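Local coordinates for guanine nucleotide exchange protein (Legionella pneumophila, PDB 1XSZ) that probably acts as a guanine nucleotide exchange factor for ADP-ribosylation factor (Arf) GTPases, with a capping domain that covers the active site of its Sec7 domain, at residues Lys344-Thr347 and Ile348-Leu352; Ala179-Leu182 and Glu183-Tyr186. All coordinates share one frame; numbering follows the deposited sequence.

Contact 1 of 2, residues Lys344-Thr347 and Ile348-Leu352; sequences KLIT and IERNL
Thr347 O takes two N-H groups from Asn351, one from the backbone and one from the side-chain amide. The Asn351 N bond is 2.9 Å long but bent, with 135° at the hydrogen, whereas Asn351 ND2 reaches Thr347 O at 2.9 Å along a straighter path of 154°, with the oxygen close to the amide plane. With CG beside the backbone N (chi1 -60°), the Asn351 amide turns back along the helix toward Thr347 O. In the preceding turn, backbone N-H groups of Ile348, Glu349 and Arg350 bond to the carbonyls of Lys344, Leu345 and Ile346. Thr347 OG1 bonds to Lys343 O.

Apolar packing is lighter. Ile346 CG2 sits over the centre of one face of the Arg350 guanidinium, with Ile346 CG2 3.6 Å from Arg350 CZ, and the extended Arg350 chain runs alongside the isoleucine. Glu349 OE2 lies 4.0 Å from Leu345 CG. Separately, Glu349 CG comes within 3.1 Å of Leu345 O, a close carbon-oxygen approach.

Leu352 leaves the helix with positive phi. The contact lies at the protein surface and forms the C-terminal end of helix 332-351, the chain's last, which follows in sequence strand 323-325, an outermost strand of the antiparallel sheet.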
loop_
_atom_site.group_PDB
_atom_site.type_symbol
_atom_site.label_atom_id
_atom_site.label_comp_id
_atom_site.label_asym_id
_atom_site.label_seq_id
_atom_site.Cartn_x
_atom_site.Cartn_y
_atom_site.Cartn_z
ATOM N N LYS A 344 23.260 -14.883 10.841
ATOM C CA LYS A 344 24.220 -15.652 11.622
ATOM C C LYS A 344 24.452 -17.006 10.959
ATOM O O LYS A 344 25.584 -17.488 10.901
ATOM C CB LYS A 344 23.717 -15.852 13.054
ATOM C CG LYS A 344 23.801 -14.609 13.924
ATOM C CD LYS A 344 23.372 -14.911 15.350
ATOM C CE LYS A 344 23.533 -13.696 16.248
ATOM N NZ LYS A 344 23.156 -14.000 17.655
ATOM N N LEU A 345 23.381 -17.610 10.456
ATOM C CA LEU A 345 23.483 -18.906 9.787
ATOM C C LEU A 345 24.408 -18.777 8.583
ATOM O O LEU A 345 25.298 -19.603 8.376
ATOM C CB LEU A 345 22.104 -19.379 9.318
ATOM C CG LEU A 345 22.082 -20.665 8.484
ATOM C CD1 LEU A 345 22.660 -21.808 9.302
ATOM C CD2 LEU A 345 20.659 -20.982 8.050
ATOM N N ILE A 346 24.199 -17.736 7.783
ATOM C CA ILE A 346 25.025 -17.513 6.605
ATOM C C ILE A 346 26.482 -17.330 7.022
ATOM O O ILE A 346 27.395 -17.860 6.382
ATOM C CB ILE A 346 24.525 -16.281 5.814
ATOM C CG1 ILE A 346 23.160 -16.599 5.198
ATOM C CG2 ILE A 346 25.521 -15.898 4.727
ATOM C CD1 ILE A 346 22.458 -15.388 4.598
ATOM N N THR A 347 26.703 -16.600 8.108
ATOM C CA THR A 347 28.058 -16.380 8.596
ATOM C C THR A 347 28.742 -17.701 8.937
ATOM O O THR A 347 29.906 -17.904 8.595
ATOM C CB THR A 347 28.055 -15.466 9.841
ATOM O OG1 THR A 347 27.634 -14.151 9.450
ATOM C CG2 THR A 347 29.446 -15.383 10.459
ATOM N N ILE A 348 28.021 -18.599 9.598
ATOM C CA ILE A 348 28.596 -19.887 9.973
ATOM C C ILE A 348 28.823 -20.774 8.755
ATOM O O ILE A 348 29.783 -21.542 8.714
ATOM C CB ILE A 348 27.703 -20.609 11.001
ATOM C CG1 ILE A 348 27.563 -19.737 12.250
ATOM C CG2 ILE A 348 28.316 -21.953 11.382
ATOM C CD1 ILE A 348 26.535 -20.235 13.231
ATOM N N GLU A 349 27.954 -20.673 7.756
ATOM C CA GLU A 349 28.134 -21.471 6.551
ATOM C C GLU A 349 29.400 -21.016 5.826
ATOM O O GLU A 349 30.118 -21.829 5.242
ATOM C CB GLU A 349 26.922 -21.330 5.624
ATOM C CG GLU A 349 25.624 -21.802 6.249
ATOM C CD GLU A 349 24.452 -21.753 5.290
ATOM O OE1 GLU A 349 24.387 -20.809 4.480
ATOM O OE2 GLU A 349 23.590 -22.656 5.358
ATOM N N ARG A 350 29.684 -19.719 5.879
ATOM C CA ARG A 350 30.861 -19.162 5.214
ATOM C C ARG A 350 32.167 -19.224 6.005
ATOM O O ARG A 350 33.247 -19.253 5.414
ATOM C CB ARG A 350 30.600 -17.700 4.827
ATOM C CG ARG A 350 29.575 -17.532 3.730
ATOM C CD ARG A 350 29.297 -16.070 3.434
ATOM N NE ARG A 350 28.345 -15.940 2.334
ATOM C CZ ARG A 350 27.700 -14.821 2.030
ATOM N NH1 ARG A 350 27.899 -13.724 2.746
ATOM N NH2 ARG A 350 26.851 -14.802 1.013
ATOM N N ASN A 351 32.076 -19.260 7.330
ATOM C CA ASN A 351 33.272 -19.249 8.170
ATOM C C ASN A 351 33.444 -20.444 9.088
ATOM O O ASN A 351 34.452 -20.544 9.793
ATOM C CB ASN A 351 33.268 -17.974 9.018
ATOM C CG ASN A 351 33.269 -16.722 8.173
ATOM O OD1 ASN A 351 34.313 -16.283 7.699
ATOM N ND2 ASN A 351 32.087 -16.149 7.958
ATOM N N LEU A 352 32.463 -21.341 9.064
ATOM C CA LEU A 352 32.434 -22.534 9.910
ATOM C C LEU A 352 32.180 -22.094 11.353
ATOM O O LEU A 352 31.910 -20.913 11.602
ATOM C CB LEU A 352 33.738 -23.340 9.790
ATOM C CG LEU A 352 34.144 -23.713 8.356
ATOM C CD1 LEU A 352 35.346 -24.655 8.413
ATOM C CD2 LEU A 352 32.987 -24.373 7.606
#

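Contact 2 of 2, residues Ala179-Leu182 and Glu183-Tyr186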
loop_
_atom_site.group_PDB
_atom_site.type_symbol
_atom_site.label_atom_id
_atom_site.label_comp_id
_atom_site.label_asym_id
_atom_site.label_seq_id
_atom_site.Cartn_x
_atom_site.Cartn_y
_atom_site.Cartn_z
ATOM N N ALA A 179 -16.735 17.115 -22.074
ATOM C CA ALA A 179 -15.560 17.934 -22.352
ATOM C C ALA A 179 -15.340 19.025 -21.309
ATOM O O ALA A 179 -14.218 19.227 -20.839
ATOM C CB ALA A 179 -15.682 18.561 -23.737
ATOM N N LYS A 180 -16.408 19.723 -20.941
ATOM C CA LYS A 180 -16.299 20.803 -19.969
ATOM C C LYS A 180 -16.006 20.285 -18.569
ATOM O O LYS A 180 -15.467 21.008 -17.728
ATOM C CB LYS A 180 -17.574 21.651 -19.983
ATOM C CG LYS A 180 -17.866 22.247 -21.357
ATOM C CD LYS A 180 -16.628 22.925 -21.930
ATOM C CE LYS A 180 -16.788 23.229 -23.410
ATOM N NZ LYS A 180 -15.535 23.779 -23.996
ATOM N N PHE A 181 -16.361 19.033 -18.318
ATOM C CA PHE A 181 -16.088 18.426 -17.025
ATOM C C PHE A 181 -14.580 18.188 -16.944
ATOM O O PHE A 181 -13.937 18.506 -15.938
ATOM C CB PHE A 181 -16.832 17.096 -16.893
ATOM C CG PHE A 181 -16.438 16.305 -15.682
ATOM C CD1 PHE A 181 -16.747 16.756 -14.403
ATOM C CD2 PHE A 181 -15.734 15.114 -15.819
ATOM C CE1 PHE A 181 -16.360 16.030 -13.276
ATOM C CE2 PHE A 181 -15.344 14.384 -14.703
ATOM C CZ PHE A 181 -15.658 14.843 -13.428
ATOM N N LEU A 182 -14.012 17.638 -18.011
ATOM C CA LEU A 182 -12.580 17.375 -18.036
ATOM C C LEU A 182 -11.770 18.667 -18.030
ATOM O O LEU A 182 -10.702 18.728 -17.422
ATOM C CB LEU A 182 -12.213 16.511 -19.249
ATOM C CG LEU A 182 -12.723 15.067 -19.197
ATOM C CD1 LEU A 182 -12.179 14.289 -20.391
ATOM C CD2 LEU A 182 -12.275 14.406 -17.899
ATOM N N GLU A 183 -12.270 19.701 -18.696
ATOM C CA GLU A 183 -11.567 20.978 -18.726
ATOM C C GLU A 183 -11.519 21.555 -17.310
ATOM O O GLU A 183 -10.508 22.121 -16.882
ATOM C CB GLU A 183 -12.270 21.940 -19.694
ATOM C CG GLU A 183 -12.080 21.537 -21.159
ATOM C CD GLU A 183 -12.865 22.394 -22.135
ATOM O OE1 GLU A 183 -12.912 23.630 -21.949
ATOM O OE2 GLU A 183 -13.417 21.830 -23.103
ATOM N N GLU A 184 -12.612 21.390 -16.578
ATOM C CA GLU A 184 -12.694 21.870 -15.208
ATOM C C GLU A 184 -11.764 21.065 -14.297
ATOM O O GLU A 184 -11.042 21.631 -13.477
ATOM C CB GLU A 184 -14.136 21.762 -14.723
ATOM C CG GLU A 184 -14.287 21.732 -13.229
ATOM C CD GLU A 184 -15.727 21.573 -12.822
ATOM O OE1 GLU A 184 -16.529 21.085 -13.652
ATOM O OE2 GLU A 184 -16.051 21.921 -11.676
ATOM N N LEU A 185 -11.787 19.744 -14.448
ATOM C CA LEU A 185 -10.942 18.861 -13.648
ATOM C C LEU A 185 -9.473 19.235 -13.840
ATOM O O LEU A 185 -8.721 19.386 -12.874
ATOM C CB LEU A 185 -11.183 17.405 -14.064
ATOM C CG LEU A 185 -10.404 16.288 -13.364
ATOM C CD1 LEU A 185 -11.130 14.973 -13.570
ATOM C CD2 LEU A 185 -8.979 16.205 -13.913
ATOM N N TYR A 186 -9.073 19.403 -15.093
ATOM C CA TYR A 186 -7.703 19.761 -15.418
ATOM C C TYR A 186 -7.273 21.049 -14.707
ATOM O O TYR A 186 -6.227 21.095 -14.060
ATOM C CB TYR A 186 -7.572 19.941 -16.936
ATOM C CG TYR A 186 -6.169 20.241 -17.406
ATOM C CD1 TYR A 186 -5.331 19.222 -17.866
ATOM C CD2 TYR A 186 -5.674 21.544 -17.386
ATOM C CE1 TYR A 186 -4.032 19.502 -18.295
ATOM C CE2 TYR A 186 -4.383 21.835 -17.809
ATOM C CZ TYR A 186 -3.567 20.809 -18.264
ATOM O OH TYR A 186 -2.295 21.096 -18.694
#
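Lys180 and Glu183 lie side by side on one flank of the helix and join in a salt bridge, three residues apart. Glu183 CB lies 3.5 Å from Ala179 O, in the preceding turn. The next atom is closer still, with 3.2 Å between Glu183 CG and Ala179 O; this CG stands anti to the carbonyl carbon and beside the backbone N (chi1 -71°). The chain then extends to CD, where the carboxylate meets the ammonium group. Lys180 NZ bonds to Glu183 OE2 at 3.0 Å, on the syn side and 21° out of the carboxylate plane, with a weaker bond from Lys180 NZ to Glu183 OE1 at 3.3 Å. Glu183 OE2 also has Ala179 CB at 4.0 Å and a long, weak ion pair with Lys165. The lysine reaches this position through a bend at chi2 (-49°), which brings its CD against the carboxylate oxygens.

On the flank turned to the domain interior, Phe181 CE2 and Leu185 CD1 are 4.4 Å apart, and both side chains pack on Phe89 of helix 89-98 and Leu137 of helix 131-149. Tyr186 OH bonds to Met159 O.

The arrangement is that of the first turns of an amphipathic helix: an i to i+3 ion pair on one side and apolar residues on the other, which join helix 179-191 to its neighbours in the all-helical Sec7 fold.

How the contacts relate
Contact 2 comes first along the chain, in the opening turns of helix 179-191, within the Sec7 domain; contact 1 follows far later, at the end of helix 332-351, the last helix of the chain. They share no helix, and the six-stranded antiparallel sheet, whose strands span residues 204 to 325, falls between them in sequence. Their centres are 62 Å apart, their nearest atoms about 48 Å, and they lie on opposite sides of the chain's centre. The two are thus independent local helix contacts at remote parts of the molecule, one in the Sec7 domain, the exchange-factor module of this family, the other ending the helix that closes the C-terminal, capping part.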